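Local coordinates for protein subclass B3 metallo-beta-lactamase (Sphingobium indicum, PDB 7LUU) that probably hydrolyses beta-lactam antibiotics with two zinc ions, as a subclass B3 metallo-beta-lactamase whose active site includes a metal-binding glutamate, at residues 234-239 with 243-248. Sequence-based numbering, arbitrary orientation.
Sequences YRFTAP and PIVKGF
Phe236, from the loop that follows strand 216-223, pushes its ring edge against Ile244 and Val245 of helix 242-257 and also touches Phe248. The closest apolar touch is made by CG2 of Ile244, which lies near the ring plane, 3.6 Å from Phe236 CE2. That methyl comes from the branch anti to the backbone N, while CG1, on the other branch, meets the phenol of Tyr234, with 3.5 Å between Ile244 CG1 and Tyr234 OH. One isoleucine is thus shared by two aromatic side chains. Farther along the helix, CE2 of Phe248 sits 3.9 Å from CE2 of Phe236; the latter atom lies in the plane of the Phe248 ring, at its edge, and the two side chains cross at about a right angle.

Between the loop aromatics the packing is T-shaped: CE2 of Tyr234 stands 3.6 Å above the centre of one face of Phe236, whose CD1 lies at the tyrosine edge. The tyrosine CG is anti to its own N (chi1 -176°), which turns the ring toward the helix.

Polar atoms contribute no hydrogen bond between the two segments. CG2 of Val245 comes within 3.2 Å of Phe236 O, a close van der Waals approach. The loop is instead shaped by a type I turn from Arg235 to Ala238, with Ala238 N donating to Arg235 O. Ser241 OG also bonds that carbonyl and, weakly, Tyr234 OH; Glu301 takes the amide N of Phe236 and the hydroxyl of Thr237.

Leu294 of helix 282-300 also touches Phe248, whose side chain is about 5 Å from that of the zinc ligand His200 but about 10 Å from a zinc ion. Cohesion here is therefore essentially hydrophobic and aromatic, joining the loop to the start of the helix, while hydrogen bonds set the loop's shape.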
loop_
_atom_site.group_PDB
_atom_site.type_symbol
_atom_site.label_atom_id
_atom_site.label_comp_id
_atom_site.label_asym_id
_atom_site.label_seq_id
_atom_site.Cartn_x
_atom_site.Cartn_y
_atom_site.Cartn_z
ATOM N N TYR A 234 21.274 9.661 0.062
ATOM C CA TYR A 234 21.071 8.484 -0.774
ATOM C C TYR A 234 21.222 8.841 -2.243
ATOM O O TYR A 234 20.750 9.893 -2.688
ATOM C CB TYR A 234 19.682 7.912 -0.568
ATOM C CG TYR A 234 19.388 6.627 -1.311
ATOM C CD1 TYR A 234 19.824 5.397 -0.791
ATOM C CD2 TYR A 234 18.716 6.649 -2.537
ATOM C CE1 TYR A 234 19.531 4.202 -1.469
ATOM C CE2 TYR A 234 18.427 5.469 -3.244
ATOM C CZ TYR A 234 18.842 4.242 -2.674
ATOM O OH TYR A 234 18.551 3.079 -3.340
ATOM N N ARG A 235 21.852 7.950 -3.018
ATOM C CA ARG A 235 21.947 8.191 -4.454
ATOM C C ARG A 235 21.365 7.009 -5.199
ATOM O O ARG A 235 21.899 5.889 -5.135
ATOM C CB ARG A 235 23.387 8.405 -4.906
ATOM C CG ARG A 235 24.021 9.627 -4.182
ATOM C CD ARG A 235 23.427 10.942 -4.782
ATOM N NE ARG A 235 24.061 12.082 -4.124
ATOM C CZ ARG A 235 23.549 12.687 -3.052
ATOM N NH1 ARG A 235 22.397 12.240 -2.521
ATOM N NH2 ARG A 235 24.196 13.726 -2.491
ATOM N N PHE A 236 20.335 7.281 -5.993
ATOM C CA PHE A 236 19.811 6.234 -6.882
ATOM C C PHE A 236 20.784 5.842 -7.960
ATOM O O PHE A 236 20.646 4.736 -8.525
ATOM C CB PHE A 236 18.506 6.727 -7.535
ATOM C CG PHE A 236 17.307 6.761 -6.583
ATOM C CD1 PHE A 236 17.034 7.947 -5.850
ATOM C CD2 PHE A 236 16.450 5.674 -6.474
ATOM C CE1 PHE A 236 15.889 8.001 -4.990
ATOM C CE2 PHE A 236 15.332 5.690 -5.588
ATOM C CZ PHE A 236 15.056 6.860 -4.881
ATOM N N THR A 237 21.741 6.735 -8.298
ATOM C CA THR A 237 22.743 6.430 -9.313
ATOM C C THR A 237 23.961 5.673 -8.765
ATOM O O THR A 237 24.865 5.341 -9.559
ATOM C CB THR A 237 23.229 7.723 -10.015
ATOM O OG1 THR A 237 23.704 8.661 -9.050
ATOM C CG2 THR A 237 22.057 8.333 -10.801
ATOM N N ALA A 238 24.003 5.365 -7.464
ATOM C CA ALA A 238 25.135 4.625 -6.926
ATOM C C ALA A 238 25.049 3.174 -7.392
ATOM O O ALA A 238 23.954 2.628 -7.514
ATOM C CB ALA A 238 25.162 4.691 -5.417
ATOM N N PRO A 239 26.177 2.516 -7.652
ATOM C CA PRO A 239 26.086 1.093 -8.017
ATOM C C PRO A 239 25.336 0.251 -6.996
ATOM O O PRO A 239 24.596 -0.665 -7.406
ATOM C CB PRO A 239 27.557 0.677 -8.140
ATOM C CG PRO A 239 28.237 1.958 -8.620
ATOM C CD PRO A 239 27.533 3.081 -7.892
ATOM N N PRO A 243 19.745 -2.495 -7.552
ATOM C CA PRO A 243 18.497 -3.278 -7.352
ATOM C C PRO A 243 17.272 -2.420 -7.266
ATOM O O PRO A 243 16.207 -2.871 -7.729
ATOM C CB PRO A 243 18.755 -4.056 -6.059
ATOM C CG PRO A 243 20.297 -4.192 -6.036
ATOM C CD PRO A 243 20.773 -2.847 -6.568
ATOM N N ILE A 244 17.387 -1.218 -6.678
ATOM C CA ILE A 244 16.237 -0.299 -6.569
ATOM C C ILE A 244 15.858 0.235 -7.956
ATOM O O ILE A 244 14.676 0.292 -8.315
ATOM C CB ILE A 244 16.582 0.841 -5.574
ATOM C CG1 ILE A 244 16.456 0.401 -4.111
ATOM C CG2 ILE A 244 15.765 2.143 -5.818
ATOM C CD1 ILE A 244 14.981 0.194 -3.630
ATOM N N VAL A 245 16.854 0.643 -8.756
ATOM C CA VAL A 245 16.585 1.194 -10.077
ATOM C C VAL A 245 16.086 0.111 -11.038
ATOM O O VAL A 245 15.124 0.329 -11.779
ATOM C CB VAL A 245 17.840 1.885 -10.614
ATOM C CG1 VAL A 245 17.605 2.246 -12.081
ATOM C CG2 VAL A 245 18.077 3.164 -9.745
ATOM N N LYS A 246 16.726 -1.062 -11.046
ATOM C CA LYS A 246 16.191 -2.167 -11.843
ATOM C C LYS A 246 14.805 -2.535 -11.343
ATOM O O LYS A 246 13.955 -2.994 -12.124
ATOM C CB LYS A 246 17.124 -3.368 -11.723
ATOM C CG LYS A 246 18.441 -3.176 -12.511
ATOM C CD LYS A 246 18.204 -2.303 -13.752
ATOM C CE LYS A 246 19.461 -1.902 -14.573
ATOM N NZ LYS A 246 19.261 -2.129 -16.058
ATOM N N GLY A 247 14.590 -2.347 -10.035
ATOM C CA GLY A 247 13.266 -2.587 -9.461
ATOM C C GLY A 247 12.211 -1.686 -10.067
ATOM O O GLY A 247 11.151 -2.159 -10.519
ATOM N N PHE A 248 12.530 -0.389 -10.195
ATOM C CA PHE A 248 11.578 0.518 -10.834
ATOM C C PHE A 248 11.268 0.077 -12.264
ATOM O O PHE A 248 10.096 0.132 -12.689
ATOM C CB PHE A 248 12.127 1.950 -10.869
ATOM C CG PHE A 248 11.783 2.781 -9.641
ATOM C CD1 PHE A 248 10.468 3.074 -9.314
ATOM C CD2 PHE A 248 12.816 3.236 -8.775
ATOM C CE1 PHE A 248 10.156 3.843 -8.144
ATOM C CE2 PHE A 248 12.501 3.944 -7.608
ATOM C CZ PHE A 248 11.216 4.278 -7.337
#